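Local coordinates for protein Exo-arabinanase (Penicillium chrysogenum, PDB 3A72) that probably releases arabinobiose from the ends of alpha-1,5-linked arabinan chains, as an exo-acting glycoside hydrolase with a six-bladed beta-propeller fold, at residues 39-44 against 79-84. Sequence-based numbering, arbitrary orientation.
Sequences TWENYS and LRYQPF. With AHR (alpha-L-arabinofuranose), chain B.
E41 lays its extended side chain across the backbone of 80-82, CG standing anti to the carbonyl carbon (chi1 -62°) and 3.4 Å from R80 O, and its carboxylate reaching the first residue past the corner at Y81. Here two blades of a six-bladed beta-propeller meet beside the sugar pocket: strand 36-42 is second in its four-stranded blade and strand 82-87 is the innermost of the next; segments 39-42 and 82-84 run nearly antiparallel, at 160°. The backbone N of Q82 donates to the anti lone pair of E41 OE2 at 2.7 Å, in a bond bent to 142°. The same oxygen accepts the O5 hydroxyl of the arabinofuranose, and the side chain of Q82 closes the triangle, its NE2 giving a nearly straight bond to that O5. Q82 OE1 is meanwhile held by the backbone N of E151, which fixes the orientation of the amide. The other carboxylate oxygen, E41 OE1, accepts a 2.6 Å bond from Y43 OH, which lies above the carboxylate plane. Two partners thus fix the rotation of the carboxylate from the protein side. The CB bond of P83 points toward strand 39-42, and T39 CG2 packs on its CB and CG. Two waters link strand 36-42 to 79-80, before the corner, one between N42 N and L79 O, the other from R80 O to a weaker bond with N42 O. Y81 crosses Y43 at about a right angle, its CE1 3.4 Å from Y43 OH, while one face of the Y81 ring carries the sugar's C5 over its centre, 3.7 Å above the plane.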
ATOM      1  N   THR A  39       6.907   4.678   7.041  1.00  4.58           N
ATOM      2  CA  THR A  39       7.964   4.763   6.048  1.00  4.57           C
ATOM      3  C   THR A  39       7.413   5.370   4.765  1.00  4.26           C
ATOM      4  O   THR A  39       6.202   5.664   4.635  1.00  4.52           O
ATOM      5  CB  THR A  39       8.590   3.375   5.810  1.00  4.80           C
ATOM      6  OG1 THR A  39       9.798   3.516   5.055  1.00  5.41           O
ATOM      7  CG2 THR A  39       7.678   2.464   5.027  1.00  5.17           C
ATOM      8  N   TRP A  40       8.287   5.622   3.798  1.00  4.50           N
ATOM      9  CA  TRP A  40       8.006   6.301   2.568  1.00  4.10           C
ATOM     10  C   TRP A  40       9.207   6.178   1.655  1.00  4.27           C
ATOM     11  O   TRP A  40      10.309   5.853   2.095  1.00  5.19           O
ATOM     12  CB  TRP A  40       7.665   7.795   2.818  1.00  4.85           C
ATOM     13  CG  TRP A  40       8.716   8.527   3.572  1.00  4.85           C
ATOM     14  CD1 TRP A  40       9.802   9.169   3.072  1.00  5.38           C
ATOM     15  CD2 TRP A  40       8.791   8.666   5.001  1.00  4.97           C
ATOM     16  NE1 TRP A  40      10.499   9.689   4.134  1.00  5.94           N
ATOM     17  CE2 TRP A  40       9.951   9.425   5.316  1.00  5.26           C
ATOM     18  CE3 TRP A  40       7.989   8.275   6.085  1.00  5.39           C
ATOM     19  CZ2 TRP A  40      10.344   9.748   6.596  1.00  6.05           C
ATOM     20  CZ3 TRP A  40       8.366   8.601   7.375  1.00  6.33           C
ATOM     21  CH2 TRP A  40       9.516   9.353   7.616  1.00  6.45           C
ATOM     22  N   GLU A  41       9.002   6.444   0.379  1.00  4.23           N
ATOM     23  CA  GLU A  41      10.064   6.677  -0.575  1.00  4.53           C
ATOM     24  C   GLU A  41      10.773   7.983  -0.227  1.00  4.64           C
ATOM     25  O   GLU A  41      10.124   9.040  -0.123  1.00  4.98           O
ATOM     26  CB  GLU A  41       9.520   6.808  -1.997  1.00  4.58           C
ATOM     27  CG  GLU A  41       8.804   5.554  -2.512  1.00  4.26           C
ATOM     28  CD  GLU A  41       8.082   5.723  -3.823  1.00  4.57           C
ATOM     29  OE1 GLU A  41       8.057   6.863  -4.370  1.00  5.10           O
ATOM     30  OE2 GLU A  41       7.470   4.715  -4.298  1.00  4.61           O
ATOM     31  N   ASN A  42      12.082   7.892  -0.011  1.00  5.01           N
ATOM     32  CA  ASN A  42      12.883   8.982   0.567  1.00  5.30           C
ATOM     33  C   ASN A  42      13.931   9.369  -0.453  1.00  5.39           C
ATOM     34  O   ASN A  42      14.924   8.623  -0.676  1.00  5.84           O
ATOM     35  CB  ASN A  42      13.455   8.468   1.881  1.00  5.49           C
ATOM     36  CG  ASN A  42      14.116   9.527   2.734  1.00  6.01           C
ATOM     37  OD1 ASN A  42      15.405   9.570   2.881  1.00  9.36           O
ATOM     38  ND2 ASN A  42      13.400  10.369   3.275  1.00  5.02           N
ATOM     39  N   TYR A  43      13.716  10.479  -1.117  1.00  5.54           N
ATOM     40  CA  TYR A  43      14.499  10.873  -2.321  1.00  6.18           C
ATOM     41  C   TYR A  43      15.713  11.714  -1.925  1.00  6.11           C
ATOM     42  O   TYR A  43      15.893  12.855  -2.302  1.00  7.36           O
ATOM     43  CB  TYR A  43      13.609  11.591  -3.313  1.00  6.51           C
ATOM     44  CG  TYR A  43      12.526  10.745  -3.936  1.00  6.00           C
ATOM     45  CD1 TYR A  43      12.650  10.297  -5.236  1.00  6.24           C
ATOM     46  CD2 TYR A  43      11.369  10.381  -3.220  1.00  6.44           C
ATOM     47  CE1 TYR A  43      11.681   9.513  -5.849  1.00  5.99           C
ATOM     48  CE2 TYR A  43      10.394   9.589  -3.846  1.00  5.22           C
ATOM     49  CZ  TYR A  43      10.575   9.158  -5.143  1.00  5.70           C
ATOM     50  OH  TYR A  43       9.634   8.386  -5.782  1.00  6.02           O
ATOM     51  N   SER A  44      16.591  11.092  -1.168  1.00  6.67           N
ATOM     52  CA  SER A  44      17.835  11.717  -0.729  1.00  6.70           C
ATOM     53  C   SER A  44      18.803  11.752  -1.915  1.00  7.16           C
ATOM     54  O   SER A  44      18.831  10.887  -2.767  1.00  7.77           O
ATOM     55  CB  SER A  44      18.379  11.008   0.472  1.00  7.30           C
ATOM     56  OG  SER A  44      18.623   9.621   0.221  1.00  7.12           O
ATOM     57  N   LEU A  79      17.018   1.244  -2.019  1.00  5.27           N
ATOM     58  CA  LEU A  79      15.597   0.863  -1.767  1.00  4.94           C
ATOM     59  C   LEU A  79      14.781   2.095  -2.033  1.00  4.70           C
ATOM     60  O   LEU A  79      14.737   3.031  -1.220  1.00  5.35           O
ATOM     61  CB  LEU A  79      15.422   0.308  -0.367  1.00  5.39           C
ATOM     62  CG  LEU A  79      16.211  -0.950  -0.041  1.00  5.85           C
ATOM     63  CD1 LEU A  79      15.761  -1.546   1.290  1.00  6.97           C
ATOM     64  CD2 LEU A  79      16.147  -1.997  -1.184  1.00  7.17           C
ATOM     65  N   ARG A  80      14.226   2.156  -3.233  1.00  4.50           N
ATOM     66  CA  ARG A  80      13.818   3.394  -3.865  1.00  4.44           C
ATOM     67  C   ARG A  80      12.337   3.650  -3.937  1.00  4.54           C
ATOM     68  O   ARG A  80      11.874   4.764  -3.664  1.00  5.27           O
ATOM     69  CB  ARG A  80      14.434   3.458  -5.287  1.00  5.17           C
ATOM     70  CG  ARG A  80      14.295   4.824  -5.957  1.00  5.12           C
ATOM     71  CD  ARG A  80      15.020   4.871  -7.338  1.00  5.10           C
ATOM     72  NE  ARG A  80      16.410   4.429  -7.201  1.00  5.57           N
ATOM     73  CZ  ARG A  80      17.415   5.140  -6.770  1.00  5.44           C
ATOM     74  NH1 ARG A  80      17.271   6.460  -6.551  1.00  6.17           N
ATOM     75  NH2 ARG A  80      18.594   4.571  -6.584  1.00  5.80           N
ATOM     76  N   TYR A  81      11.577   2.632  -4.373  1.00  4.65           N
ATOM     77  CA  TYR A  81      10.154   2.774  -4.630  1.00  4.18           C
ATOM     78  C   TYR A  81       9.324   1.764  -3.788  1.00  4.28           C
ATOM     79  O   TYR A  81       9.728   0.619  -3.579  1.00  4.67           O
ATOM     80  CB  TYR A  81       9.785   2.528  -6.070  1.00  4.45           C
ATOM     81  CG  TYR A  81      10.117   3.614  -7.079  1.00  4.66           C
ATOM     82  CD1 TYR A  81      10.570   4.891  -6.715  1.00  5.05           C
ATOM     83  CD2 TYR A  81       9.951   3.343  -8.448  1.00  4.77           C
ATOM     84  CE1 TYR A  81      10.855   5.853  -7.694  1.00  4.95           C
ATOM     85  CE2 TYR A  81      10.230   4.272  -9.399  1.00  4.83           C
ATOM     86  CZ  TYR A  81      10.690   5.539  -9.013  1.00  5.06           C
ATOM     87  OH  TYR A  81      10.960   6.524  -9.965  1.00  5.98           O
ATOM     88  N   GLN A  82       8.153   2.239  -3.391  1.00  4.01           N
ATOM     89  CA  GLN A  82       7.028   1.373  -3.046  1.00  4.17           C
ATOM     90  C   GLN A  82       7.307   0.410  -1.883  1.00  4.05           C
ATOM     91  O   GLN A  82       7.128  -0.782  -1.976  1.00  5.00           O
ATOM     92  CB  GLN A  82       6.575   0.610  -4.297  1.00  4.38           C
ATOM     93  CG  GLN A  82       6.108   1.576  -5.379  1.00  4.27           C
ATOM     94  CD  GLN A  82       6.540   1.251  -6.789  1.00  3.94           C
ATOM     95  OE1 GLN A  82       6.840   0.085  -7.118  1.00  4.50           O
ATOM     96  NE2 GLN A  82       6.530   2.253  -7.644  1.00  4.55           N
ATOM     97  N   PRO A  83       7.674   0.985  -0.717  1.00  4.06           N
ATOM     98  CA  PRO A  83       7.823   0.150   0.476  1.00  4.46           C
ATOM     99  C   PRO A  83       6.474  -0.374   0.925  1.00  4.63           C
ATOM    100  O   PRO A  83       5.390   0.092   0.535  1.00  6.56           O
ATOM    101  CB  PRO A  83       8.382   1.133   1.516  1.00  4.83           C
ATOM    102  CG  PRO A  83       7.781   2.458   1.115  1.00  5.58           C
ATOM    103  CD  PRO A  83       7.815   2.403  -0.411  1.00  5.14           C
ATOM    104  N   PHE A  84       6.514  -1.347   1.825  1.00  4.26           N
ATOM    105  CA  PHE A  84       5.326  -1.898   2.487  1.00  4.40           C
ATOM    106  C   PHE A  84       5.775  -2.550   3.766  1.00  4.27           C
ATOM    107  O   PHE A  84       6.630  -3.445   3.742  1.00  5.61           O
ATOM    108  CB  PHE A  84       4.586  -2.945   1.603  1.00  4.69           C
ATOM    109  CG  PHE A  84       3.251  -3.276   2.200  1.00  4.10           C
ATOM    110  CD1 PHE A  84       2.198  -2.428   2.021  1.00  4.77           C
ATOM    111  CD2 PHE A  84       3.051  -4.378   3.005  1.00  4.57           C
ATOM    112  CE1 PHE A  84       0.979  -2.614   2.596  1.00  5.26           C
ATOM    113  CE2 PHE A  84       1.827  -4.604   3.595  1.00  5.03           C
ATOM    114  CZ  PHE A  84       0.782  -3.741   3.397  1.00  4.81           C
TER
HETATM  115  O5  AHR B   2       6.114   4.946  -6.595  1.00  4.82           O
HETATM  116  C5  AHR B   2       6.915   5.799  -7.464  1.00  4.71           C
HETATM  117  C4  AHR B   2       6.157   6.013  -8.757  1.00  4.80           C
HETATM  118  O4  AHR B   2       6.048   4.718  -9.440  1.00  5.02           O
HETATM  119  C3  AHR B   2       6.962   6.832  -9.757  1.00  4.85           C
HETATM  120  O3  AHR B   2       6.787   8.248  -9.551  1.00  5.80           O
HETATM  121  C2  AHR B   2       6.283   6.413 -11.077  1.00  4.90           C
HETATM  122  O2  AHR B   2       7.153   6.571 -12.222  1.00  6.30           O
HETATM  123  C1  AHR B   2       5.964   4.928 -10.847  1.00  4.50           C
HETATM  124  O   HOH W   1      13.758   5.538  -0.517  1.00  5.70           O
HETATM  125  O   HOH W   2      13.683   6.954  -3.119  1.00  6.18           O